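Local coordinates for protein putative hydrolase (Chloroflexus aurantiacus J-10-fl, PDB 3CMN) that is of unconfirmed function but is probably a hydrolase, perhaps a zinc-dependent peptidase of the zincin-like kind, at residues N86-S89 against F90-F94; Q22-Q25 against A26-L30; W197-T200 against Y201-L205. All coordinates share one frame; numbering follows the deposited sequence.

In the fold
From the N terminus the chain first forms helix 20-31, which carries contact 2, then helix 79-92 with contact 1 near its C-terminal end, and much later helix 197-210, whose first turns make up contact 3. Each contact joins neighbouring turns of one helix, so none closes a long loop; the three follow in series without nesting or crossing. Contacts 1 and 2 meet where helices 20-31 and 79-92 pack together, Ile87 CD1 lying 3.5 Å from Arg24 CB. Contact 3 belongs to another part of this mainly helical fold, against helix 248-279; its centre is about 18 Å from that of contact 1 and about 31 Å from that of contact 2.

Contact 1: residues N86-S89 against F90-F94; sequences NIVS and FSQLF
Val88 O is the polar hub near the C-terminal end of helix 79-92, accepting from both Gln92 N and Ser91 OG. The backbone bond from Gln92 N is 2.9 Å and nearly straight at 164°. Ser91 OG gives a second bond, 2.7 Å to Val88 O, reaching the oxygen well off its C=O direction (117° at the oxygen). Its chi1 of 58° sets OG between the backbone N and the carbonyl carbon, turned back to the preceding turn. Ser91 N bonds Ile87 O and Phe90 N bonds Asn86 O, whereas Leu93 N makes a weak bond of 3.4 Å to Ser89 O.

Among the side chains, Gln92 runs alongside Val88, the two pointing the same way, with NE2 3.1 Å from Val88 CG1, a tight nonbonded approach. The Phe90 ring instead leads away from this turn to Ile127 and Leu131 of helix 120-135, while Ser91 also touches Trp20. An alanine at Ser91 would probably leave Val88 O with just the Gln92 amide of these two donors and lose the side-chain tie between residues three apart. The hydroxyl thus gives its proton to a carbonyl of its own helix, one that already takes the Gln92 amide.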
# COMPACT_ATOMS: atom_id res chain seq x y z
N ASN A 86 -8.87 -6.12 -10.44
CA ASN A 86 -9.15 -5.05 -9.48
C ASN A 86 -10.37 -4.18 -9.74
O ASN A 86 -10.77 -3.42 -8.87
CB ASN A 86 -7.93 -4.11 -9.41
CG ASN A 86 -6.77 -4.71 -8.65
OD1 ASN A 86 -6.76 -4.71 -7.42
ND2 ASN A 86 -5.78 -5.23 -9.38
N ILE A 87 -10.96 -4.27 -10.93
CA ILE A 87 -12.08 -3.41 -11.23
C ILE A 87 -13.32 -3.58 -10.35
O ILE A 87 -13.98 -2.60 -10.02
CB ILE A 87 -12.47 -3.49 -12.72
CG1 ILE A 87 -13.51 -2.42 -13.03
CG2 ILE A 87 -12.95 -4.88 -13.06
CD1 ILE A 87 -13.71 -2.16 -14.50
N VAL A 88 -13.63 -4.82 -9.95
CA VAL A 88 -14.78 -5.05 -9.09
C VAL A 88 -14.52 -4.46 -7.71
O VAL A 88 -15.34 -3.74 -7.16
CB VAL A 88 -15.10 -6.56 -8.95
CG1 VAL A 88 -16.24 -6.76 -7.95
CG2 VAL A 88 -15.49 -7.14 -10.31
N SER A 89 -13.35 -4.77 -7.15
CA SER A 89 -12.97 -4.25 -5.84
C SER A 89 -13.00 -2.73 -5.88
O SER A 89 -13.39 -2.08 -4.91
CB SER A 89 -11.56 -4.73 -5.49
OG SER A 89 -11.44 -6.11 -5.75
N PHE A 90 -12.56 -2.18 -7.01
CA PHE A 90 -12.53 -0.73 -7.19
C PHE A 90 -13.95 -0.17 -7.17
O PHE A 90 -14.26 0.72 -6.39
CB PHE A 90 -11.88 -0.39 -8.53
CG PHE A 90 -11.55 1.06 -8.69
CD1 PHE A 90 -10.42 1.60 -8.08
CD2 PHE A 90 -12.38 1.89 -9.43
CE1 PHE A 90 -10.13 2.97 -8.22
CE2 PHE A 90 -12.09 3.25 -9.57
CZ PHE A 90 -10.97 3.79 -8.97
N SER A 91 -14.82 -0.67 -8.04
CA SER A 91 -16.19 -0.19 -8.08
C SER A 91 -16.83 -0.27 -6.70
O SER A 91 -17.51 0.66 -6.27
CB SER A 91 -17.01 -1.00 -9.08
OG SER A 91 -17.00 -2.38 -8.74
N GLN A 92 -16.59 -1.37 -5.99
CA GLN A 92 -17.15 -1.55 -4.66
C GLN A 92 -16.78 -0.47 -3.66
O GLN A 92 -17.47 -0.28 -2.65
CB GLN A 92 -16.79 -2.93 -4.12
CG GLN A 92 -17.91 -3.91 -4.36
CD GLN A 92 -17.46 -5.33 -4.39
OE1 GLN A 92 -16.78 -5.80 -3.47
NE2 GLN A 92 -17.84 -6.05 -5.43
N LEU A 93 -15.69 0.24 -3.93
CA LEU A 93 -15.29 1.33 -3.06
C LEU A 93 -16.32 2.44 -3.21
O LEU A 93 -16.34 3.38 -2.43
CB LEU A 93 -13.91 1.87 -3.46
CG LEU A 93 -12.72 0.92 -3.40
CD1 LEU A 93 -11.49 1.66 -3.89
CD2 LEU A 93 -12.52 0.42 -1.97
N PHE A 94 -17.16 2.33 -4.23
CA PHE A 94 -18.19 3.32 -4.50
C PHE A 94 -19.59 2.91 -4.02
O PHE A 94 -20.55 3.65 -4.21
CB PHE A 94 -18.27 3.64 -6.00
CG PHE A 94 -17.03 4.31 -6.55
CD1 PHE A 94 -15.96 3.55 -7.01
CD2 PHE A 94 -16.96 5.69 -6.62
CE1 PHE A 94 -14.83 4.16 -7.54
CE2 PHE A 94 -15.84 6.32 -7.15
CZ PHE A 94 -14.77 5.55 -7.61

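Contact 2: residues Q22-Q25 against A26-L30; sequences QARQ and AALRL
Arg24 and Leu28 meet across one turn of helix 20-31, a local i to i+4 contact near the N terminus of the modelled chain, at the periphery of the fold and about 23 Å from the chain's centre. Leu28 CD1 sits over the centre of one face of the Arg24 guanidinium, 3.7 Å from CZ, so a methyl carbon packs on the face of the planar cation. The same methyl is 4.0 Å from Arg24 CG, so it touches the base of the side chain as well as its head. Arg24 starts with CG anti to the backbone N (chi1 172°) and bends at chi3, which turns the guanidinium face to the leucine. The charge has its partner on another helix: Arg24 NH1 forms a salt bridge with Glu84.

The backbone supporting this pair is regular alpha helix. Four successive i+4 bonds, from Ala26 N to Gln22 O through Arg29 N to Gln25 O, span the junction, and the bond from Leu28 N to Arg24 O is 3.0 Å long at 168°. Helix 20-31 packs on helices 79-92 and 120-135 in this mainly helical fold, within the range assigned to the zincin-like metallopeptidase family.

Gln25 approaches Leu28 from another direction, its chain bent at chi2 and the two side chains crossing obliquely, with NE2 3.7 Å from Leu28 CD1. Arg29 CG comes within 3.2 Å of Gln25 O. Ala27, with its short side chain, touches Leu83 of helix 79-92 and Leu131 of helix 120-135. Leu28 also reaches helix 79-92, touching Leu83 and Glu84.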
# COMPACT_ATOMS: atom_id res chain seq x y z
N GLN A 22 -18.83 1.26 -18.93
CA GLN A 22 -18.25 2.35 -19.70
C GLN A 22 -16.90 2.60 -19.03
O GLN A 22 -15.89 2.84 -19.69
CB GLN A 22 -19.11 3.61 -19.62
CG GLN A 22 -18.39 4.83 -20.10
CD GLN A 22 -17.94 4.69 -21.54
OE1 GLN A 22 -18.77 4.70 -22.46
NE2 GLN A 22 -16.63 4.56 -21.76
N ALA A 23 -16.91 2.52 -17.70
CA ALA A 23 -15.71 2.71 -16.90
C ALA A 23 -14.67 1.65 -17.26
O ALA A 23 -13.51 1.97 -17.50
CB ALA A 23 -16.06 2.64 -15.43
N ARG A 24 -15.11 0.40 -17.33
CA ARG A 24 -14.22 -0.71 -17.66
C ARG A 24 -13.54 -0.49 -19.00
O ARG A 24 -12.34 -0.67 -19.13
CB ARG A 24 -15.00 -2.03 -17.70
CG ARG A 24 -14.20 -3.22 -18.24
CD ARG A 24 -15.07 -4.46 -18.38
NE ARG A 24 -14.68 -5.31 -19.51
CZ ARG A 24 -13.65 -6.16 -19.48
NH1 ARG A 24 -12.92 -6.27 -18.38
NH2 ARG A 24 -13.35 -6.88 -20.55
N GLN A 25 -14.32 -0.10 -20.01
CA GLN A 25 -13.76 0.16 -21.34
C GLN A 25 -12.79 1.32 -21.34
O GLN A 25 -11.73 1.25 -21.95
CB GLN A 25 -14.89 0.45 -22.32
CG GLN A 25 -15.48 -0.81 -22.86
CD GLN A 25 -14.42 -1.72 -23.47
OE1 GLN A 25 -13.70 -1.32 -24.39
NE2 GLN A 25 -14.31 -2.94 -22.95
N ALA A 26 -13.15 2.38 -20.63
CA ALA A 26 -12.31 3.56 -20.52
C ALA A 26 -10.97 3.20 -19.86
O ALA A 26 -9.92 3.69 -20.28
CB ALA A 26 -13.02 4.64 -19.70
N ALA A 27 -11.03 2.38 -18.82
CA ALA A 27 -9.84 1.95 -18.10
C ALA A 27 -8.94 1.11 -18.99
O ALA A 27 -7.74 1.34 -19.07
CB ALA A 27 -10.23 1.15 -16.85
N LEU A 28 -9.53 0.12 -19.65
CA LEU A 28 -8.79 -0.76 -20.55
C LEU A 28 -8.05 -0.00 -21.64
O LEU A 28 -6.90 -0.32 -21.97
CB LEU A 28 -9.73 -1.78 -21.19
CG LEU A 28 -10.17 -2.90 -20.24
CD1 LEU A 28 -11.29 -3.72 -20.88
CD2 LEU A 28 -8.96 -3.79 -19.95
N ARG A 29 -8.70 1.02 -22.19
CA ARG A 29 -8.11 1.81 -23.25
C ARG A 29 -7.05 2.79 -22.81
O ARG A 29 -6.03 2.92 -23.46
CB ARG A 29 -9.21 2.51 -24.04
CG ARG A 29 -10.12 1.49 -24.67
CD ARG A 29 -10.67 1.90 -26.00
NE ARG A 29 -9.68 2.41 -26.95
CZ ARG A 29 -8.57 1.77 -27.32
NH1 ARG A 29 -8.26 0.58 -26.82
NH2 ARG A 29 -7.78 2.33 -28.22
N LEU A 30 -7.28 3.48 -21.70
CA LEU A 30 -6.29 4.43 -21.22
C LEU A 30 -5.06 3.70 -20.65
O LEU A 30 -3.96 4.25 -20.63
CB LEU A 30 -6.92 5.33 -20.16
CG LEU A 30 -6.38 6.77 -20.09
CD1 LEU A 30 -7.40 7.66 -19.41
CD2 LEU A 30 -5.06 6.79 -19.34

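Contact 3: residues W197-T200 against Y201-L205; sequences WVRT and YFREL
Four i+4 backbone bonds join residues 197-200 to 201-205 in the early part of helix 197-210, among them a short one of 2.7 Å from Tyr201 N to Trp197 O, nearly straight at 166°.

Trp197 and Tyr201 stand side by side, pointing the same way. Tyr201 CB meets the indole at its edge, in plane, 3.9 Å from Trp197 CE3, while Val198 CG2 lies over an indole face. Trp197 chi1 of 61° turns the indole along the helix to the tyrosine. The polar ends bond to other parts of the chain, Trp197 NE1 to Trp340 O and Tyr201 OH to Arg256 NH1 of helix 248-279, where Phe202 packs on Leu260 and Leu205 on Ile257.

Arg203 bends at chi3 and folds back over the preceding turn. Arg199 O lies 3.9 Å above the centre of its guanidinium, and NH2 comes 3.6 Å from Arg199 CB. Arg199 extends away to a salt bridge with Glu193 and a bond to Ser148 O. Glu204 OE2 lies 3.4 Å from Thr200 CG2.

Arg203 thus rests over a carbonyl oxygen that probably favours its charge; Arg199 NE and Arg203 NH1, like charges, lie 5.6 Å apart, and Glu193 probably offsets their mutual effect.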
# COMPACT_ATOMS: atom_id res chain seq x y z
N TRP A 197 -6.43 -7.52 13.58
CA TRP A 197 -7.25 -6.33 13.79
C TRP A 197 -7.09 -5.21 12.75
O TRP A 197 -7.98 -4.37 12.59
CB TRP A 197 -6.99 -5.73 15.17
CG TRP A 197 -5.58 -5.28 15.40
CD1 TRP A 197 -4.60 -5.98 16.04
CD2 TRP A 197 -5.01 -4.00 15.07
NE1 TRP A 197 -3.46 -5.21 16.15
CE2 TRP A 197 -3.69 -3.99 15.56
CE3 TRP A 197 -5.49 -2.86 14.41
CZ2 TRP A 197 -2.84 -2.89 15.42
CZ3 TRP A 197 -4.65 -1.77 14.27
CH2 TRP A 197 -3.33 -1.79 14.78
N VAL A 198 -5.97 -5.19 12.05
CA VAL A 198 -5.74 -4.10 11.11
C VAL A 198 -6.83 -3.88 10.06
O VAL A 198 -7.31 -2.76 9.91
CB VAL A 198 -4.35 -4.22 10.44
CG1 VAL A 198 -4.09 -3.00 9.54
CG2 VAL A 198 -3.27 -4.28 11.52
N ARG A 199 -7.23 -4.93 9.35
CA ARG A 199 -8.28 -4.78 8.34
C ARG A 199 -9.65 -4.55 8.97
O ARG A 199 -10.47 -3.82 8.43
CB ARG A 199 -8.29 -5.99 7.40
CG ARG A 199 -7.33 -5.83 6.22
CD ARG A 199 -7.11 -7.11 5.43
NE ARG A 199 -6.20 -6.90 4.30
CZ ARG A 199 -5.55 -7.86 3.66
NH1 ARG A 199 -5.70 -9.13 4.02
NH2 ARG A 199 -4.73 -7.56 2.66
N THR A 200 -9.89 -5.16 10.13
CA THR A 200 -11.15 -4.98 10.83
C THR A 200 -11.26 -3.51 11.19
O THR A 200 -12.27 -2.85 10.93
CB THR A 200 -11.20 -5.82 12.12
OG1 THR A 200 -10.99 -7.20 11.80
CG2 THR A 200 -12.56 -5.65 12.83
N TYR A 201 -10.18 -2.99 11.79
CA TYR A 201 -10.11 -1.60 12.21
C TYR A 201 -10.17 -0.66 11.01
O TYR A 201 -10.74 0.43 11.10
CB TYR A 201 -8.81 -1.37 12.98
CG TYR A 201 -8.58 0.08 13.37
CD1 TYR A 201 -9.49 0.77 14.18
CD2 TYR A 201 -7.45 0.75 12.93
CE1 TYR A 201 -9.27 2.09 14.54
CE2 TYR A 201 -7.22 2.08 13.28
CZ TYR A 201 -8.13 2.75 14.08
OH TYR A 201 -7.88 4.06 14.43
N PHE A 202 -9.58 -1.07 9.90
CA PHE A 202 -9.60 -0.23 8.70
C PHE A 202 -11.02 -0.24 8.15
O PHE A 202 -11.54 0.80 7.73
CB PHE A 202 -8.59 -0.74 7.66
CG PHE A 202 -8.41 0.19 6.48
CD1 PHE A 202 -8.45 1.58 6.65
CD2 PHE A 202 -8.18 -0.32 5.21
CE1 PHE A 202 -8.27 2.44 5.56
CE2 PHE A 202 -8.00 0.54 4.10
CZ PHE A 202 -8.05 1.92 4.29
N ARG A 203 -11.67 -1.40 8.15
CA ARG A 203 -13.03 -1.45 7.66
C ARG A 203 -13.93 -0.65 8.60
O ARG A 203 -14.89 -0.02 8.15
CB ARG A 203 -13.53 -2.90 7.55
CG ARG A 203 -13.32 -3.49 6.18
CD ARG A 203 -14.01 -4.85 6.03
NE ARG A 203 -13.24 -5.95 6.60
CZ ARG A 203 -12.14 -6.45 6.04
NH1 ARG A 203 -11.67 -5.95 4.90
NH2 ARG A 203 -11.49 -7.44 6.64
N GLU A 204 -13.61 -0.65 9.89
CA GLU A 204 -14.39 0.11 10.87
C GLU A 204 -14.33 1.59 10.52
O GLU A 204 -15.36 2.26 10.43
CB GLU A 204 -13.84 -0.08 12.29
CG GLU A 204 -14.07 -1.45 12.89
CD GLU A 204 -13.34 -1.63 14.22
OE1 GLU A 204 -13.60 -0.86 15.17
OE2 GLU A 204 -12.50 -2.55 14.32
N LEU A 205 -13.11 2.10 10.33
CA LEU A 205 -12.90 3.52 10.02
C LEU A 205 -13.64 3.96 8.77
O LEU A 205 -14.09 5.10 8.69
CB LEU A 205 -11.41 3.81 9.82
CG LEU A 205 -10.43 3.52 10.95
CD1 LEU A 205 -9.05 4.05 10.59
CD2 LEU A 205 -10.94 4.18 12.22